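Local coordinates for separin (Saccharomyces cerevisiae, PDB 5U1T), which cleaves a cohesin subunit at the onset of anaphase as a caspase-like cysteine protease, driving chromosome segregation, and is kept inactive by securin for most of the cell cycle, at residues Lys1257-Asp1260 against Lys1261-Ile1265; Val1285-Trp1288 against Val1289-Leu1292; Glu1341-Lys1344 against Lys1345-Thr1349. All coordinates share one frame; numbering follows the deposited sequence.

Contact 1: residues Lys1257-Asp1260 against Lys1261-Ile1265; sequences KFKD and KFYEI
Tyr1263 lays the CD2-CE2 side of its ring along the stem of Lys1259, CE2 coming to 3.7 Å from CG of Lys1259. The two side chains run alongside each other in the same direction, one helical turn apart. Because CG of Tyr1263 stands beside its own backbone N and opposite the carbonyl carbon (chi1 -83°), the ring leans back over the preceding turn. One of its faces is taken by its neighbour in sequence: Phe1262 puts CD2 above the centre of the ring, 4.0 Å from the plane. The Lys1259 chain bends at chi3 and chi4 on its way to a salt bridge from NZ to OD1 of Asp1287, while the Tyr1263 hydroxyl is hydrogen-bonded to the backbone N of Val1285 and Lys1284 makes a cation-pi contact with the ring. Putting a leucine at Tyr1263 would probably leave that backbone N without its hydroxyl partner, Lys1284 without a ring and the Lys1259 stem freer to turn.

The Lys1259-Tyr1263 pair is i to i+4 packing on the amphipathic helix 1252-1269, and Phe1258 and Phe1262 repeat that spacing on its buried side. These two meet without stacking: CB of Phe1262 sits over one face of the Phe1258 ring, toward the rim, 4.1 Å from CE2 of Phe1258. Helix 1287-1294 covers both phenylalanines through Ile1290, and Gln1342 of helix 1332-1347 also touches Phe1258. Regular backbone bonds carry the turn, among them Phe1262 N to Phe1258 O at 2.8 Å and Tyr1263 N to Lys1259 O at 3.0 Å. Asp1260 and Glu1264 follow the same pattern on the exposed side, and there Lys1261 brings CG to 3.5 Å from the carbonyl O of Lys1257, the two NZ atoms of Lys1257 and Lys1261 staying 6.3 Å apart.

Contact 2: residues Val1285-Trp1288 against Val1289-Leu1292; sequences VEDW and VIEL
Glu1286 ends an extended approach and holds the N-cap position, and its carbonyl O receives the backbone N of Val1289 at 3.2 Å. That donor stands well above the carbonyl plane, 55° out of it, and the same oxygen takes a second, weak bond from Ile1290 N. The next bond is firmer: Glu1291 N reaches Asp1287 O at 2.8 Å. The one after it, from Leu1292 N to Trp1288 O, is again weak.

Across this first turn the indole of Trp1288 is the main surface. Its CG lies in the crowded position between backbone N and carbonyl carbon (chi1 67°), which swings the ring over the residue that follows. Val1289 CG2 then makes a CH-pi contact, 3.6 Å from the centroid of the six-membered ring of Trp1288 and only 10° off its normal. Leu1292 runs alongside, CD1 at 4.2 Å from CZ3 of Trp1288, and the indole N-H is spent on the carbonyl O of Pro963. This is the start of the short helix 1287-1294, packed between helix 1252-1269, helix 1303-1320 and strand 1157-1163, with most of its residues buried.

From the loop before the helix, Val1285 crosses Val1289 at about a right angle and sets CG1 against CB of Val1289, 3.4 Å away; Val1314 of helix 1303-1320 touches both valines, and Phe1313 adds to the cover of Val1289. Glu1291, stretched out beyond CG, sends its carboxylate past the Trp1288 backbone to two arginines: OE1 bridges to Arg1155 and OE2 to Arg1157. Asp1287 has a cation of its own, OD1 bridging to NZ of Lys1259, which probably eases the closeness of the two carboxylates, OD2 of Asp1287 lying 5.3 Å from OE1 of Glu1291.

Contact 3: residues Glu1341-Lys1344 against Lys1345-Thr1349; sequences EQIK and KYRAT
The carbonyl O of Ile1343 is gripped by two backbone N-H groups. Arg1347 N comes nearly along the C=O axis at 2.9 Å from Ile1343 O, in an almost straight bond of 175°, while Tyr1346 N adds a weak, bent one. The setting is the late turns of the alpha helix 1332-1347, where Tyr1346 N makes its better bond to Gln1342 O, at 3.1 Å. Around the gripped oxygen, Ile1343 and Arg1347 flank each other, CG2 of the isoleucine 4.0 Å from CG of the arginine. Bends at chi2 and chi3 (-66° and -74°) turn the arginine chain so that NH1 meets Glu1248 in a salt bridge and the carbonyl O of Leu1294 in a hydrogen bond. Ile1343 itself is covered by Leu1296 and Pro1298. The Tyr1346 ring leads away from the preceding turn toward Leu1254 of helix 1252-1269 and Val1250, its hydroxyl hydrogen-bonded to Asp1251 N. On the exposed side, Ala1348 N reaches Lys1344 O at 3.0 Å. Gln1342, turned to helix 1252-1269, brings OE1 to 4.2 Å from CD of Lys1345.

How the contacts relate
All three contacts are local, each on one helix, contact 2 at the start of its own, and helix 1252-1269, which carries contact 1, lies in the middle. It touches contact 2 through polar and apolar pairs alike, and contact 3 by packing around Gln1342, with CB of Gln1342 3.7 Å from CE1 of Phe1258. Contacts 2 and 3 do not touch; their nearest atoms are about 6 Å apart. Contact 2 is the buried one, using an indole face, valines and a carboxylate matched by arginines next to the sheet. Contacts 1 and 3 are half surface, with most lysines and acids outward, Lys1259 being the exception, bridged to contact 2; contact 1 relies on rings, contact 3 mostly on backbone bonds.

Contact 1: residues Lys1257-Asp1260 against Lys1261-Ile1265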
ATOM      1  N   LYS A1257     -50.010  -3.720 -58.078  1.00 67.27           N
ATOM      2  CA  LYS A1257     -50.046  -3.367 -59.488  1.00 65.21           C
ATOM      3  C   LYS A1257     -48.790  -2.557 -59.811  1.00 64.42           C
ATOM      4  O   LYS A1257     -48.200  -2.714 -60.885  1.00 65.50           O
ATOM      5  CB  LYS A1257     -51.331  -2.601 -59.859  1.00 69.10           C
ATOM      6  CG  LYS A1257     -51.694  -2.701 -61.382  1.00 79.90           C
ATOM      7  CD  LYS A1257     -53.164  -2.310 -61.692  1.00 86.11           C
ATOM      8  CE  LYS A1257     -53.490  -2.244 -63.213  1.00 77.15           C
ATOM      9  NZ  LYS A1257     -53.507  -3.572 -63.907  1.00 72.95           N
ATOM     10  N   PHE A1258     -48.347  -1.723 -58.878  1.00 58.82           N
ATOM     11  CA  PHE A1258     -47.101  -0.994 -59.099  1.00 58.68           C
ATOM     12  C   PHE A1258     -45.898  -1.936 -59.219  1.00 61.57           C
ATOM     13  O   PHE A1258     -44.938  -1.650 -59.950  1.00 55.88           O
ATOM     14  CB  PHE A1258     -46.816   0.018 -57.991  1.00 54.32           C
ATOM     15  CG  PHE A1258     -45.513   0.735 -58.184  1.00 55.00           C
ATOM     16  CD1 PHE A1258     -45.376   1.683 -59.187  1.00 54.19           C
ATOM     17  CD2 PHE A1258     -44.414   0.432 -57.398  1.00 56.96           C
ATOM     18  CE1 PHE A1258     -44.191   2.334 -59.387  1.00 52.63           C
ATOM     19  CE2 PHE A1258     -43.204   1.083 -57.593  1.00 53.64           C
ATOM     20  CZ  PHE A1258     -43.091   2.036 -58.584  1.00 57.82           C
ATOM     21  N   LYS A1259     -45.954  -3.050 -58.494  1.00 58.06           N
ATOM     22  CA  LYS A1259     -44.832  -3.970 -58.463  1.00 59.42           C
ATOM     23  C   LYS A1259     -44.694  -4.683 -59.818  1.00 61.71           C
ATOM     24  O   LYS A1259     -43.576  -4.830 -60.336  1.00 59.67           O
ATOM     25  CB  LYS A1259     -44.988  -4.973 -57.311  1.00 59.96           C
ATOM     26  CG  LYS A1259     -43.728  -5.765 -57.030  1.00 57.56           C
ATOM     27  CD  LYS A1259     -43.757  -6.321 -55.636  1.00 63.96           C
ATOM     28  CE  LYS A1259     -44.307  -7.714 -55.605  1.00 62.75           C
ATOM     29  NZ  LYS A1259     -43.596  -8.496 -54.554  1.00 53.92           N
ATOM     30  N   ASP A1260     -45.825  -5.099 -60.389  1.00 61.85           N
ATOM     31  CA  ASP A1260     -45.851  -5.687 -61.726  1.00 56.05           C
ATOM     32  C   ASP A1260     -45.211  -4.749 -62.741  1.00 54.83           C
ATOM     33  O   ASP A1260     -44.375  -5.160 -63.550  1.00 53.69           O
ATOM     34  CB  ASP A1260     -47.283  -6.004 -62.154  1.00 59.52           C
ATOM     35  CG  ASP A1260     -47.816  -7.285 -61.540  1.00 64.60           C
ATOM     36  OD1 ASP A1260     -47.028  -8.079 -60.999  1.00 62.81           O
ATOM     37  OD2 ASP A1260     -49.043  -7.512 -61.614  1.00 72.67           O
ATOM     38  N   LYS A1261     -45.606  -3.481 -62.682  1.00 51.54           N
ATOM     39  CA  LYS A1261     -45.118  -2.471 -63.621  1.00 56.20           C
ATOM     40  C   LYS A1261     -43.627  -2.186 -63.440  1.00 58.09           C
ATOM     41  O   LYS A1261     -42.843  -2.232 -64.404  1.00 57.39           O
ATOM     42  CB  LYS A1261     -45.928  -1.182 -63.464  1.00 62.23           C
ATOM     43  CG  LYS A1261     -47.364  -1.309 -63.954  1.00 64.45           C
ATOM     44  CD  LYS A1261     -47.418  -1.433 -65.457  1.00 63.04           C
ATOM     45  CE  LYS A1261     -48.847  -1.254 -65.936  1.00 73.66           C
ATOM     46  NZ  LYS A1261     -48.959  -0.853 -67.390  1.00 80.12           N
ATOM     47  N   PHE A1262     -43.273  -1.876 -62.194  1.00 57.70           N
ATOM     48  CA  PHE A1262     -41.906  -1.719 -61.740  1.00 52.14           C
ATOM     49  C   PHE A1262     -41.011  -2.794 -62.338  1.00 53.17           C
ATOM     50  O   PHE A1262     -40.031  -2.482 -63.006  1.00 54.38           O
ATOM     51  CB  PHE A1262     -41.863  -1.760 -60.202  1.00 53.13           C
ATOM     52  CG  PHE A1262     -40.476  -1.789 -59.630  1.00 51.58           C
ATOM     53  CD1 PHE A1262     -39.731  -0.626 -59.527  1.00 53.25           C
ATOM     54  CD2 PHE A1262     -39.918  -2.990 -59.183  1.00 57.24           C
ATOM     55  CE1 PHE A1262     -38.449  -0.656 -59.003  1.00 53.10           C
ATOM     56  CE2 PHE A1262     -38.636  -3.034 -58.667  1.00 56.26           C
ATOM     57  CZ  PHE A1262     -37.897  -1.865 -58.577  1.00 54.64           C
ATOM     58  N   TYR A1263     -41.353  -4.060 -62.128  1.00 51.84           N
ATOM     59  CA  TYR A1263     -40.533  -5.132 -62.684  1.00 48.69           C
ATOM     60  C   TYR A1263     -40.547  -5.150 -64.207  1.00 54.58           C
ATOM     61  O   TYR A1263     -39.510  -5.372 -64.817  1.00 54.95           O
ATOM     62  CB  TYR A1263     -40.957  -6.493 -62.137  1.00 51.44           C
ATOM     63  CG  TYR A1263     -40.333  -6.770 -60.791  1.00 53.71           C
ATOM     64  CD1 TYR A1263     -38.962  -6.990 -60.663  1.00 50.65           C
ATOM     65  CD2 TYR A1263     -41.109  -6.784 -59.642  1.00 58.04           C
ATOM     66  CE1 TYR A1263     -38.391  -7.234 -59.425  1.00 56.76           C
ATOM     67  CE2 TYR A1263     -40.547  -7.020 -58.403  1.00 64.07           C
ATOM     68  CZ  TYR A1263     -39.191  -7.244 -58.299  1.00 59.60           C
ATOM     69  OH  TYR A1263     -38.667  -7.479 -57.053  1.00 52.49           O
ATOM     70  N   GLU A1264     -41.698  -4.902 -64.827  1.00 63.30           N
ATOM     71  CA  GLU A1264     -41.727  -4.850 -66.279  1.00 61.81           C
ATOM     72  C   GLU A1264     -40.761  -3.764 -66.731  1.00 56.94           C
ATOM     73  O   GLU A1264     -39.925  -3.993 -67.611  1.00 54.51           O
ATOM     74  CB  GLU A1264     -43.133  -4.594 -66.796  1.00 63.41           C
ATOM     75  CG  GLU A1264     -43.222  -3.963 -68.203  1.00 62.32           C
ATOM     76  CD  GLU A1264     -44.552  -3.191 -68.398  1.00 69.08           C
ATOM     77  OE1 GLU A1264     -45.333  -3.090 -67.415  1.00 67.57           O
ATOM     78  OE2 GLU A1264     -44.835  -2.699 -69.523  1.00 78.05           O
ATOM     79  N   ILE A1265     -40.843  -2.604 -66.097  1.00 47.47           N
ATOM     80  CA  ILE A1265     -39.934  -1.518 -66.433  1.00 52.97           C
ATOM     81  C   ILE A1265     -38.445  -1.915 -66.306  1.00 56.20           C
ATOM     82  O   ILE A1265     -37.647  -1.607 -67.196  1.00 57.13           O
ATOM     83  CB  ILE A1265     -40.234  -0.281 -65.581  1.00 50.61           C
ATOM     84  CG1 ILE A1265     -41.583   0.298 -66.007  1.00 43.94           C
ATOM     85  CG2 ILE A1265     -39.124   0.756 -65.729  1.00 53.26           C
ATOM     86  CD1 ILE A1265     -42.238   1.141 -64.986  1.00 49.30           C
TER

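Contact 2: residues Val1285-Trp1288 against Val1289-Leu1292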
ATOM      1  N   VAL A1285     -36.087  -7.796 -55.733  1.00 52.32           N
ATOM      2  CA  VAL A1285     -35.823  -6.815 -54.685  1.00 52.98           C
ATOM      3  C   VAL A1285     -36.923  -6.853 -53.635  1.00 52.50           C
ATOM      4  O   VAL A1285     -38.063  -7.100 -53.964  1.00 62.72           O
ATOM      5  CB  VAL A1285     -35.723  -5.396 -55.290  1.00 51.54           C
ATOM      6  CG1 VAL A1285     -35.766  -4.364 -54.236  1.00 50.56           C
ATOM      7  CG2 VAL A1285     -34.454  -5.246 -56.089  1.00 50.63           C
ATOM      8  N   GLU A1286     -36.585  -6.636 -52.374  1.00 58.31           N
ATOM      9  CA  GLU A1286     -37.582  -6.600 -51.296  1.00 55.88           C
ATOM     10  C   GLU A1286     -38.654  -5.516 -51.479  1.00 58.52           C
ATOM     11  O   GLU A1286     -38.401  -4.475 -52.085  1.00 58.41           O
ATOM     12  CB  GLU A1286     -36.871  -6.404 -49.958  1.00 56.71           C
ATOM     13  CG  GLU A1286     -36.407  -7.689 -49.320  1.00 63.50           C
ATOM     14  CD  GLU A1286     -37.380  -8.182 -48.263  1.00 63.96           C
ATOM     15  OE1 GLU A1286     -37.861  -7.349 -47.448  1.00 62.72           O
ATOM     16  OE2 GLU A1286     -37.664  -9.401 -48.243  1.00 70.27           O
ATOM     17  N   ASP A1287     -39.844  -5.755 -50.942  1.00 56.90           N
ATOM     18  CA  ASP A1287     -40.959  -4.835 -51.148  1.00 56.67           C
ATOM     19  C   ASP A1287     -40.681  -3.435 -50.626  1.00 61.07           C
ATOM     20  O   ASP A1287     -41.081  -2.452 -51.262  1.00 63.84           O
ATOM     21  CB  ASP A1287     -42.232  -5.347 -50.479  1.00 60.32           C
ATOM     22  CG  ASP A1287     -42.920  -6.418 -51.276  1.00 60.12           C
ATOM     23  OD1 ASP A1287     -42.475  -6.702 -52.404  1.00 65.24           O
ATOM     24  OD2 ASP A1287     -43.909  -6.982 -50.776  1.00 56.79           O
ATOM     25  N   TRP A1288     -40.010  -3.333 -49.480  1.00 55.75           N
ATOM     26  CA  TRP A1288     -39.872  -2.035 -48.838  1.00 55.25           C
ATOM     27  C   TRP A1288     -38.984  -1.138 -49.672  1.00 53.69           C
ATOM     28  O   TRP A1288     -39.053   0.078 -49.550  1.00 56.36           O
ATOM     29  CB  TRP A1288     -39.322  -2.160 -47.417  1.00 51.77           C
ATOM     30  CG  TRP A1288     -37.904  -2.633 -47.332  1.00 52.54           C
ATOM     31  CD1 TRP A1288     -37.495  -3.919 -47.198  1.00 54.06           C
ATOM     32  CD2 TRP A1288     -36.707  -1.831 -47.379  1.00 50.60           C
ATOM     33  NE1 TRP A1288     -36.124  -3.979 -47.154  1.00 52.67           N
ATOM     34  CE2 TRP A1288     -35.612  -2.714 -47.265  1.00 51.86           C
ATOM     35  CE3 TRP A1288     -36.454  -0.459 -47.501  1.00 51.23           C
ATOM     36  CZ2 TRP A1288     -34.280  -2.274 -47.261  1.00 49.13           C
ATOM     37  CZ3 TRP A1288     -35.121  -0.020 -47.505  1.00 54.29           C
ATOM     38  CH2 TRP A1288     -34.056  -0.930 -47.390  1.00 53.08           C
ATOM     39  N   VAL A1289     -38.155  -1.735 -50.522  1.00 50.83           N
ATOM     40  CA  VAL A1289     -37.310  -0.964 -51.434  1.00 53.22           C
ATOM     41  C   VAL A1289     -38.149  -0.396 -52.578  1.00 57.54           C
ATOM     42  O   VAL A1289     -38.006   0.771 -52.956  1.00 51.90           O
ATOM     43  CB  VAL A1289     -36.171  -1.819 -52.013  1.00 48.90           C
ATOM     44  CG1 VAL A1289     -35.368  -1.041 -53.059  1.00 46.43           C
ATOM     45  CG2 VAL A1289     -35.263  -2.340 -50.889  1.00 55.35           C
ATOM     46  N   ILE A1290     -39.022  -1.249 -53.110  1.00 56.65           N
ATOM     47  CA  ILE A1290     -39.984  -0.857 -54.120  1.00 53.80           C
ATOM     48  C   ILE A1290     -40.886   0.233 -53.565  1.00 53.05           C
ATOM     49  O   ILE A1290     -41.141   1.215 -54.250  1.00 52.71           O
ATOM     50  CB  ILE A1290     -40.820  -2.069 -54.599  1.00 59.57           C
ATOM     51  CG1 ILE A1290     -39.887  -3.195 -55.051  1.00 57.73           C
ATOM     52  CG2 ILE A1290     -41.766  -1.686 -55.733  1.00 54.04           C
ATOM     53  CD1 ILE A1290     -40.611  -4.484 -55.421  1.00 54.68           C
ATOM     54  N   GLU A1291     -41.331   0.079 -52.315  1.00 56.46           N
ATOM     55  CA  GLU A1291     -42.235   1.048 -51.681  1.00 54.22           C
ATOM     56  C   GLU A1291     -41.641   2.442 -51.624  1.00 52.35           C
ATOM     57  O   GLU A1291     -42.361   3.430 -51.588  1.00 57.34           O
ATOM     58  CB  GLU A1291     -42.614   0.613 -50.266  1.00 55.08           C
ATOM     59  CG  GLU A1291     -43.593  -0.533 -50.217  1.00 65.17           C
ATOM     60  CD  GLU A1291     -43.755  -1.104 -48.821  1.00 65.83           C
ATOM     61  OE1 GLU A1291     -44.376  -2.193 -48.669  1.00 68.94           O
ATOM     62  OE2 GLU A1291     -43.255  -0.456 -47.875  1.00 68.02           O
ATOM     63  N   LEU A1292     -40.320   2.525 -51.604  1.00 57.88           N
ATOM     64  CA  LEU A1292     -39.659   3.818 -51.519  1.00 57.08           C
ATOM     65  C   LEU A1292     -40.004   4.676 -52.730  1.00 55.45           C
ATOM     66  O   LEU A1292     -40.065   5.890 -52.624  1.00 56.87           O
ATOM     67  CB  LEU A1292     -38.146   3.649 -51.405  1.00 52.09           C
ATOM     68  CG  LEU A1292     -37.599   3.192 -50.053  1.00 52.64           C
ATOM     69  CD1 LEU A1292     -36.089   3.082 -50.122  1.00 42.42           C
ATOM     70  CD2 LEU A1292     -38.037   4.156 -48.971  1.00 44.88           C
TER

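Contact 3: residues Glu1341-Lys1344 against Lys1345-Thr1349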
ATOM      1  N   GLU A1341     -44.255   8.071 -64.441  1.00 62.50           N
ATOM      2  CA  GLU A1341     -45.614   7.826 -64.880  1.00 59.21           C
ATOM      3  C   GLU A1341     -46.338   6.973 -63.848  1.00 60.16           C
ATOM      4  O   GLU A1341     -47.366   7.381 -63.306  1.00 59.28           O
ATOM      5  CB  GLU A1341     -45.605   7.154 -66.257  1.00 63.11           C
ATOM      6  CG  GLU A1341     -46.949   6.945 -66.919  1.00 68.21           C
ATOM      7  CD  GLU A1341     -46.834   6.120 -68.212  1.00 83.75           C
ATOM      8  OE1 GLU A1341     -45.711   6.035 -68.807  1.00 78.88           O
ATOM      9  OE2 GLU A1341     -47.877   5.549 -68.640  1.00 90.29           O
ATOM     10  N   GLN A1342     -45.794   5.800 -63.550  1.00 58.49           N
ATOM     11  CA  GLN A1342     -46.440   4.913 -62.589  1.00 57.96           C
ATOM     12  C   GLN A1342     -46.545   5.549 -61.182  1.00 61.46           C
ATOM     13  O   GLN A1342     -47.505   5.289 -60.460  1.00 58.84           O
ATOM     14  CB  GLN A1342     -45.704   3.573 -62.510  1.00 55.15           C
ATOM     15  CG  GLN A1342     -45.746   2.723 -63.769  1.00 59.65           C
ATOM     16  CD  GLN A1342     -47.121   2.689 -64.438  1.00 65.15           C
ATOM     17  OE1 GLN A1342     -48.103   2.195 -63.872  1.00 64.82           O
ATOM     18  NE2 GLN A1342     -47.189   3.215 -65.662  1.00 65.91           N
ATOM     19  N   ILE A1343     -45.571   6.377 -60.799  1.00 57.24           N
ATOM     20  CA  ILE A1343     -45.606   7.008 -59.484  1.00 60.48           C
ATOM     21  C   ILE A1343     -46.715   8.078 -59.471  1.00 60.74           C
ATOM     22  O   ILE A1343     -47.530   8.112 -58.549  1.00 61.24           O
ATOM     23  CB  ILE A1343     -44.210   7.609 -59.082  1.00 58.33           C
ATOM     24  CG1 ILE A1343     -43.175   6.494 -58.863  1.00 52.32           C
ATOM     25  CG2 ILE A1343     -44.303   8.442 -57.806  1.00 49.96           C
ATOM     26  CD1 ILE A1343     -41.748   6.993 -58.707  1.00 44.54           C
ATOM     27  N   LYS A1344     -46.774   8.922 -60.504  1.00 63.56           N
ATOM     28  CA  LYS A1344     -47.870   9.894 -60.637  1.00 62.35           C
ATOM     29  C   LYS A1344     -49.237   9.219 -60.556  1.00 61.77           C
ATOM     30  O   LYS A1344     -50.126   9.685 -59.844  1.00 63.44           O
ATOM     31  CB  LYS A1344     -47.750  10.682 -61.939  1.00 57.75           C
ATOM     32  CG  LYS A1344     -46.885  11.919 -61.805  1.00 61.48           C
ATOM     33  CD  LYS A1344     -46.619  12.561 -63.157  1.00 60.89           C
ATOM     34  CE  LYS A1344     -45.689  13.753 -63.009  1.00 63.84           C
ATOM     35  NZ  LYS A1344     -45.349  14.359 -64.318  1.00 73.67           N
ATOM     36  N   LYS A1345     -49.383   8.095 -61.245  1.00 60.38           N
ATOM     37  CA  LYS A1345     -50.643   7.358 -61.243  1.00 64.62           C
ATOM     38  C   LYS A1345     -51.001   6.865 -59.850  1.00 67.82           C
ATOM     39  O   LYS A1345     -52.167   6.816 -59.479  1.00 73.27           O
ATOM     40  CB  LYS A1345     -50.580   6.173 -62.214  1.00 68.05           C
ATOM     41  CG  LYS A1345     -51.929   5.514 -62.524  1.00 67.87           C
ATOM     42  CD  LYS A1345     -51.744   4.275 -63.395  1.00 71.29           C
ATOM     43  CE  LYS A1345     -53.091   3.741 -63.879  1.00 84.07           C
ATOM     44  NZ  LYS A1345     -52.981   2.616 -64.866  1.00 86.14           N
ATOM     45  N   TYR A1346     -49.989   6.509 -59.076  1.00 74.47           N
ATOM     46  CA  TYR A1346     -50.210   5.945 -57.754  1.00 66.42           C
ATOM     47  C   TYR A1346     -50.618   7.031 -56.767  1.00 71.20           C
ATOM     48  O   TYR A1346     -51.608   6.887 -56.032  1.00 70.36           O
ATOM     49  CB  TYR A1346     -48.963   5.223 -57.251  1.00 60.60           C
ATOM     50  CG  TYR A1346     -49.103   4.840 -55.802  1.00 68.64           C
ATOM     51  CD1 TYR A1346     -49.780   3.684 -55.436  1.00 65.13           C
ATOM     52  CD2 TYR A1346     -48.597   5.657 -54.794  1.00 59.95           C
ATOM     53  CE1 TYR A1346     -49.925   3.347 -54.121  1.00 66.63           C
ATOM     54  CE2 TYR A1346     -48.749   5.331 -53.496  1.00 58.79           C
ATOM     55  CZ  TYR A1346     -49.405   4.176 -53.156  1.00 63.66           C
ATOM     56  OH  TYR A1346     -49.544   3.850 -51.829  1.00 71.75           O
ATOM     57  N   ARG A1347     -49.828   8.105 -56.741  1.00 69.56           N
ATOM     58  CA  ARG A1347     -50.114   9.259 -55.902  1.00 67.76           C
ATOM     59  C   ARG A1347     -51.514   9.825 -56.181  1.00 73.41           C
ATOM     60  O   ARG A1347     -52.227  10.203 -55.259  1.00 79.67           O
ATOM     61  CB  ARG A1347     -49.063  10.349 -56.120  1.00 65.74           C
ATOM     62  CG  ARG A1347     -47.616   9.883 -55.985  1.00 72.20           C
ATOM     63  CD  ARG A1347     -47.284   9.463 -54.586  1.00 68.74           C
ATOM     64  NE  ARG A1347     -47.138  10.612 -53.708  1.00 67.16           N
ATOM     65  CZ  ARG A1347     -46.798  10.518 -52.429  1.00 64.28           C
ATOM     66  NH1 ARG A1347     -46.561   9.328 -51.893  1.00 67.22           N
ATOM     67  NH2 ARG A1347     -46.683  11.605 -51.685  1.00 69.23           N
ATOM     68  N   ALA A1348     -51.901   9.874 -57.454  1.00 75.71           N
ATOM     69  CA  ALA A1348     -53.147  10.516 -57.847  1.00 73.30           C
ATOM     70  C   ALA A1348     -54.363   9.717 -57.393  1.00 73.09           C
ATOM     71  O   ALA A1348     -55.485  10.218 -57.426  1.00 76.43           O
ATOM     72  CB  ALA A1348     -53.186  10.716 -59.372  1.00 71.95           C
ATOM     73  N   THR A1349     -54.142   8.477 -56.971  1.00 72.26           N
ATOM     74  CA  THR A1349     -55.247   7.569 -56.713  1.00 73.56           C
ATOM     75  C   THR A1349     -55.150   6.911 -55.361  1.00 79.55           C
ATOM     76  O   THR A1349     -56.072   6.213 -54.940  1.00 77.42           O
ATOM     77  CB  THR A1349     -55.308   6.460 -57.758  1.00 78.49           C
ATOM     78  OG1 THR A1349     -56.556   5.767 -57.643  1.00 83.44           O
ATOM     79  CG2 THR A1349     -54.177   5.476 -57.532  1.00 80.05           C
TER